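Local coordinates for protein arginine kinase (Anthopleura japonica, PDB 4RF6) that catalyses the reversible transfer of a phosphoryl group from ATP to L-arginine, giving phosphoarginine and ADP, as a monomer with two tandem kinase repeats, at residues A[130-135]-A[286-291]; A[311-316]-A[333-338]; A[193-198]-A[226-231]; A[282-287]-A[337-342]; A[167-172]-A[250-255]. One frame throughout, in Å; residues are numbered along the deposited sequence. Where two conformers were deposited one is given.

Contact 1 (A[130-135]-A[286-291]); sequences TRIRVA and MRASVH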
# COMPACT_ATOMS: atom_id res chain seq x y z
N THR A 130 0.08 7.50 5.03
CA THR A 130 -0.17 8.48 6.08
C THR A 130 -0.35 7.73 7.40
O THR A 130 -0.99 6.68 7.43
CB THR A 130 -1.42 9.31 5.76
OG1 THR A 130 -1.20 10.07 4.56
CG2 THR A 130 -1.75 10.27 6.90
N ARG A 131 0.24 8.27 8.47
CA ARG A 131 0.25 7.58 9.76
C ARG A 131 0.22 8.60 10.89
O ARG A 131 0.97 9.59 10.86
CB ARG A 131 1.51 6.71 9.87
CG ARG A 131 1.66 5.92 11.17
CD ARG A 131 2.96 5.12 11.14
NE ARG A 131 3.17 4.32 12.35
CZ ARG A 131 3.76 4.76 13.46
NH1 ARG A 131 3.92 3.95 14.50
NH2 ARG A 131 4.20 6.01 13.55
N ILE A 132 -0.64 8.39 11.88
CA ILE A 132 -0.65 9.23 13.07
C ILE A 132 -0.69 8.36 14.32
O ILE A 132 -1.52 7.45 14.44
CB ILE A 132 -1.82 10.24 13.08
CG1 ILE A 132 -1.87 11.03 11.77
CG2 ILE A 132 -1.67 11.19 14.26
CD1 ILE A 132 -3.01 12.04 11.70
N ARG A 133 0.24 8.63 15.23
CA ARG A 133 0.38 7.86 16.45
C ARG A 133 0.35 8.79 17.65
O ARG A 133 0.90 9.88 17.60
CB ARG A 133 1.72 7.12 16.42
CG ARG A 133 2.11 6.44 17.72
CD ARG A 133 3.56 6.73 18.05
NE ARG A 133 3.71 7.73 19.10
CZ ARG A 133 4.83 8.41 19.35
NH1 ARG A 133 4.86 9.29 20.33
NH2 ARG A 133 5.91 8.20 18.61
N VAL A 134 -0.30 8.36 18.73
CA VAL A 134 -0.26 9.09 19.99
C VAL A 134 -0.01 8.13 21.15
O VAL A 134 -0.45 6.97 21.12
CB VAL A 134 -1.55 9.90 20.27
CG1 VAL A 134 -1.65 11.10 19.33
CG2 VAL A 134 -2.78 9.01 20.16
N ALA A 135 0.72 8.61 22.15
CA ALA A 135 0.95 7.86 23.37
C ALA A 135 0.04 8.43 24.46
O ALA A 135 -0.11 9.64 24.55
CB ALA A 135 2.40 7.98 23.79
N MET A 286 2.45 12.87 20.06
CA MET A 286 2.12 12.48 18.69
C MET A 286 3.33 12.37 17.77
O MET A 286 4.21 13.22 17.79
CB MET A 286 1.12 13.47 18.09
CG MET A 286 0.78 13.23 16.62
SD MET A 286 -0.36 14.46 15.97
CE MET A 286 -1.81 14.09 16.95
N ARG A 287 3.36 11.31 16.96
CA ARG A 287 4.18 11.32 15.75
C ARG A 287 3.29 11.14 14.53
O ARG A 287 2.67 10.09 14.34
CB ARG A 287 5.27 10.25 15.75
CG ARG A 287 6.19 10.38 14.52
CD ARG A 287 7.21 9.25 14.39
NE ARG A 287 8.05 9.43 13.20
CZ ARG A 287 7.90 8.77 12.06
NH1 ARG A 287 8.70 9.02 11.03
NH2 ARG A 287 6.94 7.86 11.93
N ALA A 288 3.23 12.18 13.70
CA ALA A 288 2.51 12.15 12.43
C ALA A 288 3.54 11.97 11.32
O ALA A 288 4.60 12.60 11.35
CB ALA A 288 1.74 13.44 12.23
N SER A 289 3.24 11.13 10.34
CA SER A 289 4.20 10.80 9.28
C SER A 289 3.53 10.56 7.93
O SER A 289 2.58 9.78 7.85
CB SER A 289 5.01 9.57 9.69
OG SER A 289 5.67 8.99 8.58
N VAL A 290 4.03 11.21 6.89
CA VAL A 290 3.55 11.02 5.52
C VAL A 290 4.72 10.62 4.63
O VAL A 290 5.76 11.28 4.65
CB VAL A 290 2.90 12.32 4.98
CG1 VAL A 290 2.67 12.24 3.48
CG2 VAL A 290 1.59 12.61 5.70
N HIS A 291 4.57 9.53 3.89
CA HIS A 291 5.57 9.18 2.89
C HIS A 291 5.19 9.79 1.54
O HIS A 291 4.11 9.53 1.01
CB HIS A 291 5.73 7.66 2.77
CG HIS A 291 6.38 7.04 3.96
ND1 HIS A 291 6.84 5.74 3.96
CD2 HIS A 291 6.66 7.54 5.19
CE1 HIS A 291 7.37 5.46 5.14
NE2 HIS A 291 7.27 6.54 5.90

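Contact 2 (A[311-316]-A[333-338]); sequences HIQARG and DISNRR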
# COMPACT_ATOMS: atom_id res chain seq x y z
N HIS A 311 7.47 23.41 11.00
CA HIS A 311 8.10 22.63 12.07
C HIS A 311 8.04 21.14 11.80
O HIS A 311 7.77 20.33 12.70
CB HIS A 311 7.46 22.96 13.42
CG HIS A 311 7.22 24.42 13.63
ND1 HIS A 311 5.95 24.94 13.81
CD2 HIS A 311 8.07 25.47 13.66
CE1 HIS A 311 6.04 26.25 13.95
NE2 HIS A 311 7.31 26.60 13.87
N ILE A 312 8.29 20.78 10.55
CA ILE A 312 8.36 19.39 10.14
C ILE A 312 9.78 19.06 9.70
O ILE A 312 10.62 19.95 9.59
CB ILE A 312 7.36 19.09 9.02
CG1 ILE A 312 7.55 20.05 7.85
CG2 ILE A 312 5.93 19.18 9.56
CD1 ILE A 312 6.53 19.88 6.72
N GLN A 313 10.05 17.78 9.45
CA GLN A 313 11.39 17.36 9.04
C GLN A 313 11.26 16.34 7.91
O GLN A 313 10.27 15.62 7.83
CB GLN A 313 12.14 16.74 10.22
CG GLN A 313 11.42 15.55 10.84
CD GLN A 313 11.93 15.21 12.23
OE1 GLN A 313 13.09 15.46 12.56
NE2 GLN A 313 11.05 14.63 13.05
N ALA A 314 12.26 16.30 7.03
CA ALA A 314 12.26 15.34 5.93
C ALA A 314 13.44 14.39 6.00
O ALA A 314 14.60 14.83 6.02
CB ALA A 314 12.25 16.07 4.60
N ARG A 315 13.15 13.09 6.03
CA ARG A 315 14.19 12.08 6.07
C ARG A 315 13.95 11.04 4.98
O ARG A 315 12.80 10.78 4.62
CB ARG A 315 14.21 11.38 7.43
CG ARG A 315 14.67 12.26 8.59
CD ARG A 315 16.19 12.35 8.66
NE ARG A 315 16.64 12.53 10.04
CZ ARG A 315 16.71 11.54 10.93
NH1 ARG A 315 16.36 10.31 10.59
NH2 ARG A 315 17.13 11.79 12.16
N GLY A 316 15.02 10.44 4.47
CA GLY A 316 14.90 9.32 3.56
C GLY A 316 14.11 8.19 4.20
O GLY A 316 14.05 8.10 5.43
N ASP A 333 10.13 10.63 4.24
CA ASP A 333 9.25 10.54 5.39
C ASP A 333 9.16 11.93 6.00
O ASP A 333 10.13 12.44 6.56
CB ASP A 333 9.81 9.54 6.42
CG ASP A 333 8.91 9.36 7.64
OD1 ASP A 333 7.71 9.71 7.57
OD2 ASP A 333 9.41 8.86 8.67
N ILE A 334 8.01 12.58 5.84
CA ILE A 334 7.79 13.88 6.45
C ILE A 334 7.18 13.65 7.83
O ILE A 334 6.20 12.92 7.96
CB ILE A 334 6.85 14.75 5.58
CG1 ILE A 334 7.27 14.68 4.12
CG2 ILE A 334 6.87 16.20 6.05
CD1 ILE A 334 8.69 15.18 3.89
N SER A 335 7.76 14.24 8.87
CA SER A 335 7.22 14.05 10.22
C SER A 335 7.28 15.34 11.03
O SER A 335 7.98 16.28 10.66
CB SER A 335 7.95 12.91 10.95
OG SER A 335 9.30 13.25 11.20
N ASN A 336 6.53 15.39 12.12
CA ASN A 336 6.55 16.58 12.98
C ASN A 336 7.79 16.59 13.86
O ASN A 336 8.26 15.54 14.30
CB ASN A 336 5.31 16.59 13.86
CG ASN A 336 5.18 15.33 14.68
OD1 ASN A 336 5.22 14.23 14.13
ND2 ASN A 336 5.07 15.48 16.00
N ARG A 337 8.31 17.78 14.14
CA ARG A 337 9.42 17.90 15.07
C ARG A 337 8.96 18.25 16.48
O ARG A 337 9.71 18.10 17.44
CB ARG A 337 10.44 18.93 14.58
CG ARG A 337 11.62 18.33 13.83
CD ARG A 337 12.68 19.38 13.49
NE ARG A 337 12.18 20.36 12.53
CZ ARG A 337 12.94 21.00 11.64
NH1 ARG A 337 14.25 20.76 11.59
NH2 ARG A 337 12.40 21.88 10.80
N ARG A 338 7.71 18.71 16.60
CA ARG A 338 7.23 19.30 17.85
C ARG A 338 6.02 18.59 18.47
O ARG A 338 5.16 18.05 17.76
CB ARG A 338 6.91 20.79 17.63
CG ARG A 338 8.11 21.63 17.21
CD ARG A 338 7.70 23.08 17.01
NE ARG A 338 8.84 23.99 16.90
CZ ARG A 338 8.74 25.31 16.86
NH1 ARG A 338 7.54 25.88 16.91
NH2 ARG A 338 9.82 26.06 16.75

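Contact 3 (A[193-198]-A[226-231]); sequences FLFKKG and LVWLNE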
# COMPACT_ATOMS: atom_id res chain seq x y z
N PHE A 193 2.37 -5.91 13.06
CA PHE A 193 1.62 -5.39 14.20
C PHE A 193 2.23 -5.83 15.53
O PHE A 193 1.92 -5.26 16.58
CB PHE A 193 0.16 -5.86 14.13
CG PHE A 193 -0.67 -5.13 13.12
CD1 PHE A 193 -0.17 -4.01 12.47
CD2 PHE A 193 -1.96 -5.56 12.81
CE1 PHE A 193 -0.93 -3.33 11.53
CE2 PHE A 193 -2.73 -4.88 11.88
CZ PHE A 193 -2.21 -3.76 11.23
N LEU A 194 3.09 -6.83 15.47
CA LEU A 194 3.67 -7.40 16.68
C LEU A 194 4.72 -6.50 17.32
O LEU A 194 5.45 -5.78 16.63
CB LEU A 194 4.28 -8.78 16.37
CG LEU A 194 4.49 -9.67 17.60
CD1 LEU A 194 3.17 -10.28 18.03
CD2 LEU A 194 5.53 -10.75 17.35
N PHE A 195 4.77 -6.51 18.65
CA PHE A 195 5.93 -6.00 19.37
C PHE A 195 6.46 -7.08 20.30
O PHE A 195 5.71 -7.97 20.70
CB PHE A 195 5.63 -4.68 20.11
CG PHE A 195 4.65 -4.80 21.25
CD1 PHE A 195 5.10 -4.97 22.56
CD2 PHE A 195 3.28 -4.67 21.03
CE1 PHE A 195 4.20 -5.04 23.62
CE2 PHE A 195 2.38 -4.74 22.08
CZ PHE A 195 2.84 -4.92 23.38
N LYS A 196 7.75 -7.01 20.61
CA LYS A 196 8.39 -8.02 21.44
C LYS A 196 8.90 -7.39 22.73
O LYS A 196 8.71 -6.19 22.95
CB LYS A 196 9.56 -8.67 20.70
CG LYS A 196 9.22 -9.21 19.32
CD LYS A 196 10.47 -9.76 18.63
CE LYS A 196 10.23 -10.04 17.16
NZ LYS A 196 11.42 -10.67 16.52
N LYS A 197 9.55 -8.20 23.57
CA LYS A 197 10.14 -7.70 24.81
C LYS A 197 10.99 -6.48 24.52
O LYS A 197 11.69 -6.44 23.51
CB LYS A 197 10.97 -8.79 25.49
CG LYS A 197 11.39 -8.44 26.91
CD LYS A 197 12.06 -9.62 27.62
CE LYS A 197 12.27 -9.31 29.09
NZ LYS A 197 12.75 -10.50 29.86
N GLY A 198 10.88 -5.47 25.37
CA GLY A 198 11.52 -4.18 25.12
C GLY A 198 13.02 -4.30 25.03
O GLY A 198 13.60 -5.19 25.65
N LEU A 226 -4.48 0.54 15.02
CA LEU A 226 -3.68 -0.40 15.80
C LEU A 226 -3.39 0.18 17.18
O LEU A 226 -3.04 1.36 17.31
CB LEU A 226 -2.36 -0.69 15.08
CG LEU A 226 -1.28 -1.47 15.83
CD1 LEU A 226 -1.72 -2.91 16.03
CD2 LEU A 226 0.06 -1.41 15.09
N VAL A 227 -3.54 -0.65 18.21
CA VAL A 227 -3.22 -0.24 19.58
C VAL A 227 -2.19 -1.20 20.18
O VAL A 227 -2.38 -2.42 20.15
CB VAL A 227 -4.46 -0.22 20.49
CG1 VAL A 227 -4.07 0.18 21.92
CG2 VAL A 227 -5.54 0.72 19.95
N TRP A 228 -1.09 -0.66 20.69
CA TRP A 228 -0.19 -1.44 21.54
C TRP A 228 -0.52 -1.14 22.98
O TRP A 228 -0.58 0.03 23.40
CB TRP A 228 1.27 -1.12 21.24
CG TRP A 228 1.75 -1.76 19.98
CD1 TRP A 228 1.02 -2.53 19.11
CD2 TRP A 228 3.07 -1.69 19.42
NE1 TRP A 228 1.80 -2.94 18.06
CE2 TRP A 228 3.07 -2.43 18.23
CE3 TRP A 228 4.26 -1.06 19.82
CZ2 TRP A 228 4.21 -2.57 17.42
CZ3 TRP A 228 5.39 -1.20 19.02
CH2 TRP A 228 5.36 -1.95 17.84
N LEU A 229 -0.75 -2.19 23.75
CA LEU A 229 -1.22 -2.03 25.12
C LEU A 229 -0.08 -2.37 26.08
O LEU A 229 0.46 -3.47 26.04
CB LEU A 229 -2.42 -2.95 25.35
CG LEU A 229 -3.26 -2.85 26.61
CD1 LEU A 229 -3.36 -1.42 27.09
CD2 LEU A 229 -4.65 -3.43 26.35
N ASN A 230 0.29 -1.39 26.91
CA ASN A 230 1.28 -1.59 27.97
C ASN A 230 2.69 -1.93 27.48
O ASN A 230 3.41 -2.69 28.13
CB ASN A 230 0.80 -2.63 28.99
CG ASN A 230 -0.27 -2.09 29.91
OD1 ASN A 230 -0.25 -0.92 30.28
ND2 ASN A 230 -1.23 -2.95 30.26
N GLU A 231 3.07 -1.38 26.34
CA GLU A 231 4.45 -1.47 25.89
C GLU A 231 5.28 -0.42 26.64
O GLU A 231 5.60 -0.59 27.82
CB GLU A 231 4.54 -1.30 24.37
CG GLU A 231 5.91 -1.63 23.75
CD GLU A 231 6.54 -0.43 23.05
OE1 GLU A 231 7.71 -0.54 22.63
OE2 GLU A 231 5.86 0.61 22.93

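Contact 4 (A[282-287]-A[337-342]); sequences LGTGMR and RRRLGL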
# COMPACT_ATOMS: atom_id res chain seq x y z
N LEU A 282 5.98 13.85 25.54
CA LEU A 282 5.01 14.65 26.27
C LEU A 282 4.21 15.54 25.31
O LEU A 282 4.46 15.54 24.10
CB LEU A 282 5.70 15.50 27.35
CG LEU A 282 6.41 14.73 28.46
CD1 LEU A 282 7.25 15.68 29.32
CD2 LEU A 282 5.41 13.98 29.33
N GLY A 283 3.25 16.29 25.85
CA GLY A 283 2.45 17.21 25.06
C GLY A 283 1.35 16.50 24.29
O GLY A 283 0.41 15.97 24.87
N THR A 284 1.47 16.52 22.96
CA THR A 284 0.54 15.81 22.10
C THR A 284 0.82 14.32 22.15
O THR A 284 -0.06 13.50 21.87
CB THR A 284 0.68 16.23 20.65
OG1 THR A 284 2.03 15.98 20.21
CG2 THR A 284 0.35 17.72 20.49
N GLY A 285 2.06 13.96 22.48
CA GLY A 285 2.48 12.58 22.45
C GLY A 285 2.41 12.00 21.06
O GLY A 285 2.33 10.78 20.89
N MET A 286 2.45 12.87 20.06
CA MET A 286 2.12 12.48 18.69
C MET A 286 3.33 12.37 17.77
O MET A 286 4.21 13.22 17.79
CB MET A 286 1.12 13.47 18.09
CG MET A 286 0.78 13.23 16.62
SD MET A 286 -0.36 14.46 15.97
CE MET A 286 -1.81 14.09 16.95
N ARG A 287 3.36 11.31 16.96
CA ARG A 287 4.18 11.32 15.75
C ARG A 287 3.29 11.14 14.53
O ARG A 287 2.67 10.09 14.34
CB ARG A 287 5.27 10.25 15.75
CG ARG A 287 6.19 10.38 14.52
CD ARG A 287 7.21 9.25 14.39
NE ARG A 287 8.05 9.43 13.20
CZ ARG A 287 7.90 8.77 12.06
NH1 ARG A 287 8.70 9.02 11.03
NH2 ARG A 287 6.94 7.86 11.93
N ARG A 337 8.31 17.78 14.14
CA ARG A 337 9.42 17.90 15.07
C ARG A 337 8.96 18.25 16.48
O ARG A 337 9.71 18.10 17.44
CB ARG A 337 10.44 18.93 14.58
CG ARG A 337 11.62 18.33 13.83
CD ARG A 337 12.68 19.38 13.49
NE ARG A 337 12.18 20.36 12.53
CZ ARG A 337 12.94 21.00 11.64
NH1 ARG A 337 14.25 20.76 11.59
NH2 ARG A 337 12.40 21.88 10.80
N ARG A 338 7.71 18.71 16.60
CA ARG A 338 7.23 19.30 17.85
C ARG A 338 6.02 18.59 18.47
O ARG A 338 5.16 18.05 17.76
CB ARG A 338 6.91 20.79 17.63
CG ARG A 338 8.11 21.63 17.21
CD ARG A 338 7.70 23.08 17.01
NE ARG A 338 8.84 23.99 16.90
CZ ARG A 338 8.74 25.31 16.86
NH1 ARG A 338 7.54 25.88 16.91
NH2 ARG A 338 9.82 26.06 16.75
N ARG A 339 5.96 18.60 19.80
CA ARG A 339 4.87 17.96 20.55
C ARG A 339 4.38 18.81 21.72
O ARG A 339 3.27 18.63 22.21
CB ARG A 339 5.33 16.60 21.09
CG ARG A 339 5.66 15.58 20.04
CD ARG A 339 5.98 14.23 20.67
NE ARG A 339 6.23 13.22 19.65
CZ ARG A 339 7.43 12.81 19.28
NH1 ARG A 339 8.51 13.30 19.87
NH2 ARG A 339 7.56 11.89 18.33
N LEU A 340 5.24 19.72 22.18
CA LEU A 340 4.87 20.62 23.26
C LEU A 340 4.71 22.04 22.73
O LEU A 340 5.62 22.57 22.08
CB LEU A 340 5.93 20.60 24.37
CG LEU A 340 5.75 19.55 25.46
CD1 LEU A 340 6.98 19.47 26.37
CD2 LEU A 340 4.51 19.86 26.28
N GLY A 341 3.55 22.64 22.99
CA GLY A 341 3.33 24.02 22.60
C GLY A 341 2.43 24.15 21.39
O GLY A 341 2.15 25.26 20.93
N LEU A 342 1.98 23.01 20.87
CA LEU A 342 0.99 23.00 19.79
C LEU A 342 0.03 21.85 20.02
O LEU A 342 0.40 20.83 20.60
CB LEU A 342 1.66 22.88 18.41
CG LEU A 342 2.08 21.51 17.89
CD1 LEU A 342 2.53 21.60 16.44
CD2 LEU A 342 3.18 20.90 18.75
O HOH W 1 2.44 17.02 17.77

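Contact 5 (A[167-172]-A[250-255]); sequences TGDLAG and FSRLCR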
# COMPACT_ATOMS: atom_id res chain seq x y z
N THR A 167 -17.31 0.27 17.35
CA THR A 167 -18.18 -0.13 16.24
C THR A 167 -17.70 0.39 14.89
O THR A 167 -16.78 1.22 14.82
CB THR A 167 -19.63 0.35 16.47
OG1 THR A 167 -19.65 1.78 16.61
CG2 THR A 167 -20.23 -0.29 17.72
N GLY A 168 -18.31 -0.10 13.82
CA GLY A 168 -17.99 0.36 12.48
C GLY A 168 -16.58 0.01 12.04
O GLY A 168 -16.14 -1.13 12.18
N ASP A 169 -15.88 1.00 11.49
CA ASP A 169 -14.54 0.76 10.97
C ASP A 169 -13.52 0.53 12.09
O ASP A 169 -12.42 0.02 11.83
CB ASP A 169 -14.09 1.91 10.06
CG ASP A 169 -13.89 3.21 10.80
OD1 ASP A 169 -14.53 3.40 11.86
OD2 ASP A 169 -13.10 4.05 10.33
N LEU A 170 -13.87 0.91 13.32
CA LEU A 170 -12.98 0.70 14.46
C LEU A 170 -13.15 -0.68 15.09
O LEU A 170 -12.34 -1.10 15.93
CB LEU A 170 -13.18 1.80 15.52
CG LEU A 170 -12.52 3.15 15.21
CD1 LEU A 170 -12.88 4.19 16.25
CD2 LEU A 170 -11.01 3.00 15.12
N ALA A 171 -14.20 -1.39 14.68
CA ALA A 171 -14.43 -2.75 15.17
C ALA A 171 -13.28 -3.66 14.78
O ALA A 171 -12.74 -3.57 13.67
CB ALA A 171 -15.74 -3.30 14.62
N GLY A 172 -12.91 -4.55 15.70
CA GLY A 172 -11.79 -5.44 15.50
C GLY A 172 -11.61 -6.39 16.67
O GLY A 172 -12.56 -6.64 17.41
N PHE A 250 -6.89 11.03 10.97
CA PHE A 250 -6.98 11.74 12.24
C PHE A 250 -8.37 11.62 12.84
O PHE A 250 -8.53 11.54 14.06
CB PHE A 250 -6.59 13.21 12.07
CG PHE A 250 -6.45 13.95 13.37
CD1 PHE A 250 -5.62 13.47 14.37
CD2 PHE A 250 -7.15 15.14 13.59
CE1 PHE A 250 -5.49 14.16 15.58
CE2 PHE A 250 -7.02 15.83 14.78
CZ PHE A 250 -6.19 15.34 15.78
N SER A 251 -9.38 11.62 11.97
CA SER A 251 -10.76 11.42 12.41
C SER A 251 -10.92 10.07 13.12
O SER A 251 -11.48 10.00 14.22
CB SER A 251 -11.72 11.52 11.21
OG SER A 251 -13.04 11.22 11.59
N ARG A 252 -10.43 9.02 12.47
CA ARG A 252 -10.47 7.67 13.02
C ARG A 252 -9.70 7.59 14.34
O ARG A 252 -10.15 6.98 15.31
CB ARG A 252 -9.91 6.67 12.00
CG ARG A 252 -9.89 5.21 12.45
CD ARG A 252 -9.65 4.26 11.28
NE ARG A 252 -8.37 4.49 10.63
CZ ARG A 252 -8.22 4.99 9.40
NH1 ARG A 252 -9.28 5.32 8.68
NH2 ARG A 252 -7.01 5.16 8.89
N LEU A 253 -8.53 8.23 14.37
CA LEU A 253 -7.73 8.28 15.59
C LEU A 253 -8.51 8.93 16.72
O LEU A 253 -8.65 8.35 17.81
CB LEU A 253 -6.43 9.06 15.36
CG LEU A 253 -5.53 9.16 16.60
CD1 LEU A 253 -5.12 7.78 17.07
CD2 LEU A 253 -4.31 10.03 16.35
N CYS A 254 -9.03 10.12 16.46
CA CYS A 254 -9.77 10.88 17.46
C CYS A 254 -10.97 10.13 18.00
O CYS A 254 -11.19 10.07 19.21
CB CYS A 254 -10.18 12.24 16.90
SG CYS A 254 -8.80 13.38 16.78
N ARG A 255 -11.75 9.54 17.09
CA ARG A 255 -12.92 8.75 17.47
C ARG A 255 -12.58 7.72 18.54
O ARG A 255 -13.28 7.60 19.55
CB ARG A 255 -13.51 8.05 16.24
CG ARG A 255 -14.85 8.62 15.78
CD ARG A 255 -14.96 8.65 14.26
NE ARG A 255 -14.65 7.35 13.68
CZ ARG A 255 -14.12 7.18 12.47
NH1 ARG A 255 -13.84 8.22 11.72
NH2 ARG A 255 -13.87 5.96 12.03
O HOH W 2 -12.41 5.77 8.18

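Contact 1 (A[130-135]-A[286-291])
Arg-131 and Arg-287 both hold CG anti to the backbone N (chi1 -179° and -175°) and run extended to NE; leaving the same sheet face from neighbouring strands, the chains cross at about a right angle and their tips meet. NH2 of Arg-131 comes to the edge of the Arg-287 guanidinium, 3.7 Å from its NH2. Arg-133 has two conformers; in one of them it bends at chi2 and chi3 and lays its guanidinium over the start of Arg-287, with Arg-133 NH2 3.6 Å from Arg-287 CB and NH1 bonded to Asn-281. Three positive groups on one face would be expected to repel each other, consistent with a surface that receives the phosphates of ATP; residues of both strands are predicted to bind ATP. Asp-333, in a salt bridge with Arg-287 NH1, probably offsets part of the charge.

Beneath them the antiparallel strands are joined at two hydrogen-bonded pairs, Arg-131 with Ser-289 and Arg-133 with Arg-287. The shortest of these four bonds, Ser-289 N to Arg-131 O at 2.8 Å, is also the straightest. On the other face, Met-286 turns at chi3 and brings SD to within 3.9 Å of Ile-132 CG2 and CE to within 3.8 Å of Val-134 CG1. Unbranched and flexible, methionine can serve both beta-branched neighbours, and Ala-288 is small enough to sit beside Ile-132. This apolar face packs on helices 246-264 and 344-370, while strands 235-242 and 331-336 flank the pair in the sheet.

Contact 2 (A[311-316]-A[333-338])
Arg-338 lies flat on His-311: guanidinium and imidazole planes are 9° apart, with NH1 over the middle of the ring and CZ 3.3 Å from His-311 CD2. The extended arginine chain carries its plane across the histidine, flat surface on flat surface, although no bond joins NH1 to NE2. His-311 is placed for this by the Schellman motif that ends helix 303-310, where it takes a positive phi.

Backbone bonds come next. Gln-313 pairs with Ser-335 and Arg-315 with Asp-333, each by two bonds, the shortest being Asp-333 N to Arg-315 O at 2.7 Å. Beyond the ladder, Arg-337 N reaches His-311 O at 3.0 Å. These antiparallel strands close one margin of the kinase sheet, with 312-316 outermost; residues 318-326 between them, some predicted to bind ATP, were not modelled, probably because they are mobile.

Among side-chain hydrogen bonds, Gln-313 NE2 donates to Ser-335 OG at 2.9 Å. With chi1 at 58° its CG sits between backbone N and carbonyl carbon, turning the amide toward the serine, which glutamine's long arm can reach across the pair.

Apolar contacts occupy the opposite face. Ile-334 offers both branches, CG2 to Ile-312 CD1 at 3.8 Å and CD1 to Ala-314 CB at 3.7 Å; alanine's single methyl suits the approach of CD1. Helices 303-310 and 344-370 cover this cluster.

Contact 3 (A[193-198]-A[226-231])
Trp-228 projects from its strand across Phe-195, the two side chains sliding past each other in opposite directions. Its CB touches first, 3.9 Å from Phe-195 CE2. Further out, CG and CD2 lie against Phe-195 CD2, Trp-228 CD2 at 3.4 Å, with the ring planes inclined at 43°. NE1 donates to Phe-193 O at 2.8 Å; the acceptor is tilted out of the ring plane, and the N-H...O angle is 137°. Trp-228 belongs to strand 225-229 of the large antiparallel kinase sheet, and the loop it grips follows His-192, predicted to bind ATP. At the tip, the six-membered ring lies under Phe-195 CB, which stands 3.5 Å from its centroid in a CH-pi contact almost on the ring normal. Phe-195 CG lies between backbone N and carbonyl carbon (chi1 66°), with its ring running back along Trp-228. Tryptophan suits the place, combining a broad apolar surface with one N-H for the loop carbonyl.

Glu-231 lays its CB over the Phe-195 ring face, while its carboxylate makes a salt bridge to Arg-236, also predicted to bind ATP. Leu-226 sets CD1 over one face of the Phe-193 ring, toward its rim at CG.

Contact 4 (A[282-287]-A[337-342])
Thr-284 N donates to Arg-339 O at 2.9 Å from within a type II' beta turn, Leu-282 to Gly-285, that brings the chain alongside the loop 337-342. Gly-283 fits the turn's second position, with its positive phi and its CA only 3.3 Å from Arg-339 O, where there is hardly space for anything but hydrogens.

Of the side chains, Arg-339 does most of the work. It runs extended from CG to NE beside the turn, its CB against Leu-282 O, and NE then bonds to Met-286 O at 2.7 Å. The donor stands well above the carbonyl plane, and the same oxygen also takes a bond from Asn-336 ND2, so two donors share it. At the far end NH2 rests 3.8 Å from Arg-287 CB, and NH1 makes a weak bond to Ser-280 O.

Thr-284 crosses Arg-339 at about a right angle. Its OG1, between backbone N and carbonyl carbon (chi1 59°), accepts from Met-286 N at 3.1 Å. Thr-284 OG1 also lies 2.7 Å from a water oxygen; that water donates to Arg-338 O and bridges the segments. Leu-340 CD2 packs on Gly-283 CA, and both leucines, Leu-282 and Leu-340, reach Ile-93 of helix 86-96.

A type II' turn overlapping an ST turn that begins at Thr-284 thus leads into strand 286-293, whose first residues after Met-286 are predicted to bind ATP.

Contact 5 (A[167-172]-A[250-255])
Asp-169 and Arg-255 meet tip to tip in a salt bridge, with a single nitrogen, NH2, lying between both carboxylate oxygens: 2.6 Å from OD1 and 2.7 Å from OD2. Both N-H...O angles are poor, so the hydrogen bonds are weak and the attraction is probably largely electrostatic. Carboxylate and guanidinium are nearly coplanar. Asp-169 OD2 also accepts from a water at 2.8 Å, which in turn takes a weak bond from Arg-252 NH1. Below the charges, Leu-170 supplies the apolar part, its CD2 3.6 Å from Arg-252 CG and its CD1 3.9 Å from Arg-255 CB; leucine's forked end lets it touch the aliphatic stems of both arginines.

In the next shell, Arg-255 bends at chi2 and chi3, and its NH1 makes a weak bond to Ser-251 OG, one helical turn back, which probably helps set the direction of NH2. Arg-252 is held more firmly, by a salt bridge from NH2 to Glu-241 and a bond from NE to Thr-224 O. The aspartate is presented by a short 3-10 turn, with Asp-169 O accepting from Asn-220 ND2 and Leu-170 O bonded to Tyr-218 OH.

The contact is a helix-to-loop junction: arginines spaced three apart, on one side of helix 246-264, receive the turn that leads into strand 172-176, the outermost strand on that margin of the sheet.

In the fold
All five contacts lie in the first repeat (residues 4-369), around one eight-stranded antiparallel sheet whose strand order recurs in the second repeat. Contact 1 joins two inner strands, contact 2 closes the margin at 312-316, and contact 3 lies toward the other margin, its centre about 24 Å from that of contact 2. Contacts 1 and 4 share strand 286-293; contacts 2 and 4 share Arg-337 and Arg-338. Along the chain, contact 3 is nested within contact 5, itself nested within contact 1. Contact 5 touches contact 1 through helix 246-264. Most of the predicted ATP-binding residues in these contacts belong to contact 1, with Arg-315 and Gly-316 added by contact 2.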